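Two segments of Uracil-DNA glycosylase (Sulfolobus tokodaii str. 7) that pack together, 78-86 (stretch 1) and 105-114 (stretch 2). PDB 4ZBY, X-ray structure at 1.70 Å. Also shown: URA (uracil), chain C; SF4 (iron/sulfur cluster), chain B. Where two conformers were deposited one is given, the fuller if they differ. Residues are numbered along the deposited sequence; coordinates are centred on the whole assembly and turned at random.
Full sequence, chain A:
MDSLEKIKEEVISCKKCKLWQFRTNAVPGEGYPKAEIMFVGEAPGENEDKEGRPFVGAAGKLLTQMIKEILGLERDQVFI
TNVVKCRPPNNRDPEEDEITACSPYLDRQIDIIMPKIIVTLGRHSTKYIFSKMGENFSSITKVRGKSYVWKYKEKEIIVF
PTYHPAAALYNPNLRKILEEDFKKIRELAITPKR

Stretch 1 (78-86) VFITNVVKC
Stretch 2 (105-114) YLDRQIDIIM

A strand laid against a helix commonly divides its residues between two faces, and this segment of a uracil-DNA glycosylase is a compact example. Stretch 1 is extended through Phe-79 to Asn-82 and then becomes loop; stretch 2 is helical from Tyr-105 to Ile-113, with i to i+4 backbone hydrogen bonds such as Ile-113 N to Gln-109 O at 2.9 Å, and leaves the helix at Met-114 with phi/psi 46/57. The two axes run nearly antiparallel, at 162°, and approach to 9.8 Å. Phe-79 therefore lies across from Ile-113 (CA to CA 8.6 Å), whereas Val-83 sits nearer to Leu-106 (CA to CA 6.1 Å).

Val-78 is out of reach of the helix. Phe-79 (phi/psi -123/134) points toward it in the t rotamer, chi2 -89°. Ile-113, with chi1 m and chi2 t, sets its CD1 over one face of the ring, 3.6 Å from the centroid of Phe-79 and 16° off the normal, a CH-pi contact. Gln-109 NE2 approaches the ring edge, 4.0 Å from Phe-79 CZ. Ile-80 (-130/126) is again out of reach, as strand alternation predicts, and Thr-81 (-153/-166, chi1 t) returns toward the helix, its CG2 3.8 Å from Leu-106 CD1.

Asn-82 (-140/160, chi1 m, chi2 -73°) points away and serves the ligand. Its OD1 accepts from uracil N3 at 2.7 Å, and its ND2 donates to uracil O4 at 3.0 Å. At Val-83 (-70/-33, chi1 p) the strand has ended; although CA-to-CB points away, the backbone is close enough to bring CA within 4.1 Å of Leu-106 CD2. Leu-106 itself is t, p. Val-84 (-118/139, chi1 t) points away, with CG1 3.7 Å from S2 of the iron/sulfur cluster.

Lys-85 (-109/5; chi angles m, t, t, p) shows how a buried ammonium can be surrounded by acceptors. Its side chain turns back along its own stretch, so that NZ lies 2.9 Å from Asn-82 O, 3.2 Å from Thr-81 OG1 and, across the contact, 3.0 Å from Gln-109 OE1, hydrogen-bonding to each. Gln-109 is m, t with chi3 -42°. A water 2.8 Å from Lys-85 NZ accepts from it, donates to Val-83 O at 2.8 Å, and takes a weak hydrogen bond from Leu-106 N at 3.2 Å. With the water, NZ has four acceptors for three protons, so at least one proton is shared or the bonds alternate. The aliphatic part packs too, CE lying 3.9 Å from Tyr-105 CB. Cys-86 (-123/150, chi1 m) ends the stretch, its SG binding cluster FE3 at 2.3 Å.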

# COMPACT_ATOMS: atom_id res chain seq x y z
N VAL A 78 -1.86 -11.50 3.60
CA VAL A 78 -1.67 -10.47 2.56
C VAL A 78 -0.33 -9.80 2.80
O VAL A 78 0.40 -10.19 3.73
CB VAL A 78 -2.79 -9.45 2.57
CG1 VAL A 78 -4.11 -10.17 2.28
CG2 VAL A 78 -2.87 -8.72 3.92
N PHE A 79 0.04 -8.83 1.95
CA PHE A 79 1.24 -8.06 2.22
C PHE A 79 0.87 -6.60 2.26
O PHE A 79 0.11 -6.13 1.40
CB PHE A 79 2.34 -8.30 1.17
CG PHE A 79 3.68 -7.75 1.58
CD1 PHE A 79 4.03 -6.45 1.26
CD2 PHE A 79 4.58 -8.53 2.32
CE1 PHE A 79 5.28 -5.92 1.65
CE2 PHE A 79 5.81 -8.02 2.73
CZ PHE A 79 6.14 -6.70 2.40
N ILE A 80 1.37 -5.89 3.27
CA ILE A 80 0.95 -4.50 3.50
C ILE A 80 2.17 -3.60 3.65
O ILE A 80 3.05 -3.90 4.46
CB ILE A 80 0.09 -4.37 4.77
CG1 ILE A 80 -1.19 -5.20 4.65
CG2 ILE A 80 -0.22 -2.89 5.04
CD1 ILE A 80 -1.98 -5.29 6.00
N THR A 81 2.24 -2.55 2.86
CA THR A 81 3.36 -1.63 2.98
C THR A 81 2.92 -0.25 2.50
O THR A 81 1.72 0.01 2.37
CB THR A 81 4.60 -2.16 2.21
OG1 THR A 81 5.73 -1.32 2.50
CG2 THR A 81 4.35 -2.21 0.71
N ASN A 82 3.89 0.64 2.29
CA ASN A 82 3.64 2.02 1.87
C ASN A 82 4.67 2.44 0.85
O ASN A 82 5.74 1.86 0.77
CB ASN A 82 3.72 2.99 3.05
CG ASN A 82 2.65 2.76 4.10
OD1 ASN A 82 1.49 3.06 3.88
ND2 ASN A 82 3.04 2.22 5.24
N VAL A 83 4.36 3.48 0.08
CA VAL A 83 5.30 3.97 -0.92
C VAL A 83 6.52 4.64 -0.24
O VAL A 83 7.64 4.55 -0.75
CB VAL A 83 4.61 4.93 -1.92
CG1 VAL A 83 4.05 6.14 -1.20
CG2 VAL A 83 5.55 5.33 -3.04
N VAL A 84 6.29 5.27 0.91
CA VAL A 84 7.37 5.83 1.71
C VAL A 84 7.36 5.11 3.05
O VAL A 84 6.29 4.84 3.61
CB VAL A 84 7.21 7.35 1.89
CG1 VAL A 84 8.10 7.90 2.99
CG2 VAL A 84 7.53 8.04 0.55
N LYS A 85 8.54 4.79 3.57
CA LYS A 85 8.58 3.89 4.71
C LYS A 85 8.99 4.51 6.05
O LYS A 85 9.06 3.81 7.08
CB LYS A 85 9.46 2.69 4.33
CG LYS A 85 8.76 1.85 3.23
CD LYS A 85 9.75 1.00 2.48
CE LYS A 85 9.07 -0.19 1.85
NZ LYS A 85 8.05 0.13 0.81
N CYS A 86 9.17 5.83 6.08
CA CYS A 86 9.35 6.55 7.34
C CYS A 86 8.30 7.63 7.48
O CYS A 86 7.81 8.16 6.49
CB CYS A 86 10.73 7.18 7.43
SG CYS A 86 12.00 5.87 7.42
N TYR A 105 12.41 0.65 -2.97
CA TYR A 105 12.12 -0.45 -2.06
C TYR A 105 10.79 -1.10 -2.42
O TYR A 105 10.69 -2.31 -2.46
CB TYR A 105 12.06 0.02 -0.60
CG TYR A 105 13.39 0.44 0.00
CD1 TYR A 105 14.51 -0.38 -0.13
CD2 TYR A 105 13.52 1.64 0.72
CE1 TYR A 105 15.72 -0.05 0.45
CE2 TYR A 105 14.73 1.99 1.30
CZ TYR A 105 15.83 1.12 1.16
OH TYR A 105 17.05 1.44 1.71
N LEU A 106 9.77 -0.27 -2.66
CA LEU A 106 8.47 -0.82 -3.08
C LEU A 106 8.57 -1.58 -4.43
O LEU A 106 8.00 -2.67 -4.57
CB LEU A 106 7.46 0.31 -3.19
CG LEU A 106 6.06 -0.09 -3.69
CD1 LEU A 106 5.45 -1.06 -2.73
CD2 LEU A 106 5.18 1.15 -3.84
N ASP A 107 9.27 -1.00 -5.39
CA ASP A 107 9.54 -1.65 -6.68
C ASP A 107 10.11 -3.04 -6.43
O ASP A 107 9.70 -4.02 -7.06
CB ASP A 107 10.54 -0.86 -7.53
CG ASP A 107 10.02 0.48 -7.97
OD1 ASP A 107 8.80 0.72 -7.92
OD2 ASP A 107 10.85 1.30 -8.40
N ARG A 108 11.08 -3.11 -5.52
CA ARG A 108 11.75 -4.38 -5.24
C ARG A 108 10.81 -5.36 -4.57
O ARG A 108 10.88 -6.57 -4.83
CB ARG A 108 12.99 -4.14 -4.38
CG ARG A 108 14.10 -3.44 -5.15
CD ARG A 108 15.22 -2.94 -4.24
NE ARG A 108 15.81 -4.00 -3.42
CZ ARG A 108 16.68 -3.76 -2.45
NH1 ARG A 108 17.04 -2.51 -2.19
NH2 ARG A 108 17.19 -4.76 -1.73
N GLN A 109 9.92 -4.84 -3.73
CA GLN A 109 8.98 -5.70 -3.02
C GLN A 109 7.96 -6.27 -4.00
O GLN A 109 7.61 -7.48 -3.94
CB GLN A 109 8.28 -4.92 -1.87
CG GLN A 109 9.23 -4.59 -0.75
CD GLN A 109 8.63 -3.66 0.29
OE1 GLN A 109 7.96 -2.69 -0.07
NE2 GLN A 109 8.86 -3.95 1.57
N ILE A 110 7.47 -5.42 -4.89
CA ILE A 110 6.57 -5.88 -5.95
C ILE A 110 7.26 -6.92 -6.84
O ILE A 110 6.65 -7.93 -7.19
CB ILE A 110 6.05 -4.71 -6.80
CG1 ILE A 110 5.22 -3.76 -5.95
CG2 ILE A 110 5.24 -5.22 -8.00
CD1 ILE A 110 4.90 -2.46 -6.66
N ASP A 111 8.52 -6.68 -7.19
CA ASP A 111 9.28 -7.59 -8.06
C ASP A 111 9.34 -8.99 -7.50
O ASP A 111 9.34 -9.98 -8.25
CB ASP A 111 10.71 -7.08 -8.26
CG ASP A 111 10.79 -6.01 -9.29
OD1 ASP A 111 9.74 -5.72 -9.89
OD2 ASP A 111 11.90 -5.46 -9.53
N ILE A 112 9.41 -9.07 -6.17
CA ILE A 112 9.55 -10.35 -5.50
C ILE A 112 8.19 -10.99 -5.28
O ILE A 112 8.00 -12.17 -5.59
CB ILE A 112 10.27 -10.19 -4.16
CG1 ILE A 112 11.78 -9.97 -4.37
CG2 ILE A 112 10.03 -11.40 -3.27
CD1 ILE A 112 12.44 -9.24 -3.22
N ILE A 113 7.24 -10.23 -4.75
CA ILE A 113 5.94 -10.79 -4.44
C ILE A 113 5.11 -11.14 -5.69
O ILE A 113 4.47 -12.19 -5.73
CB ILE A 113 5.16 -9.82 -3.53
CG1 ILE A 113 5.90 -9.69 -2.19
CG2 ILE A 113 3.77 -10.35 -3.27
CD1 ILE A 113 5.46 -8.51 -1.37
N MET A 114 5.12 -10.26 -6.69
CA MET A 114 4.29 -10.41 -7.89
C MET A 114 2.85 -10.77 -7.56
O MET A 114 2.32 -11.78 -8.04
CB MET A 114 4.89 -11.46 -8.85
CG MET A 114 6.23 -11.01 -9.42
SD MET A 114 6.06 -9.50 -10.41
CE MET A 114 5.05 -10.15 -11.75
N1 URA C . -1.34 5.61 6.69
C2 URA C . -0.69 5.00 5.67
O2 URA C . -0.66 5.45 4.54
N3 URA C . 0.09 3.96 6.00
C4 URA C . 0.28 3.47 7.24
O4 URA C . 0.96 2.47 7.38
C5 URA C . -0.42 4.12 8.27
C6 URA C . -1.22 5.17 7.98
FE1 SF4 B . 13.75 7.73 3.38
FE2 SF4 B . 15.01 5.39 3.64
FE3 SF4 B . 13.00 6.01 5.32
FE4 SF4 B . 12.49 5.44 2.77
S1 SF4 B . 13.31 4.01 4.34
S2 SF4 B . 11.61 7.13 3.96
S3 SF4 B . 14.31 6.32 1.72
S4 SF4 B . 15.02 7.11 5.11
O HOH W 1 9.09 2.20 -0.81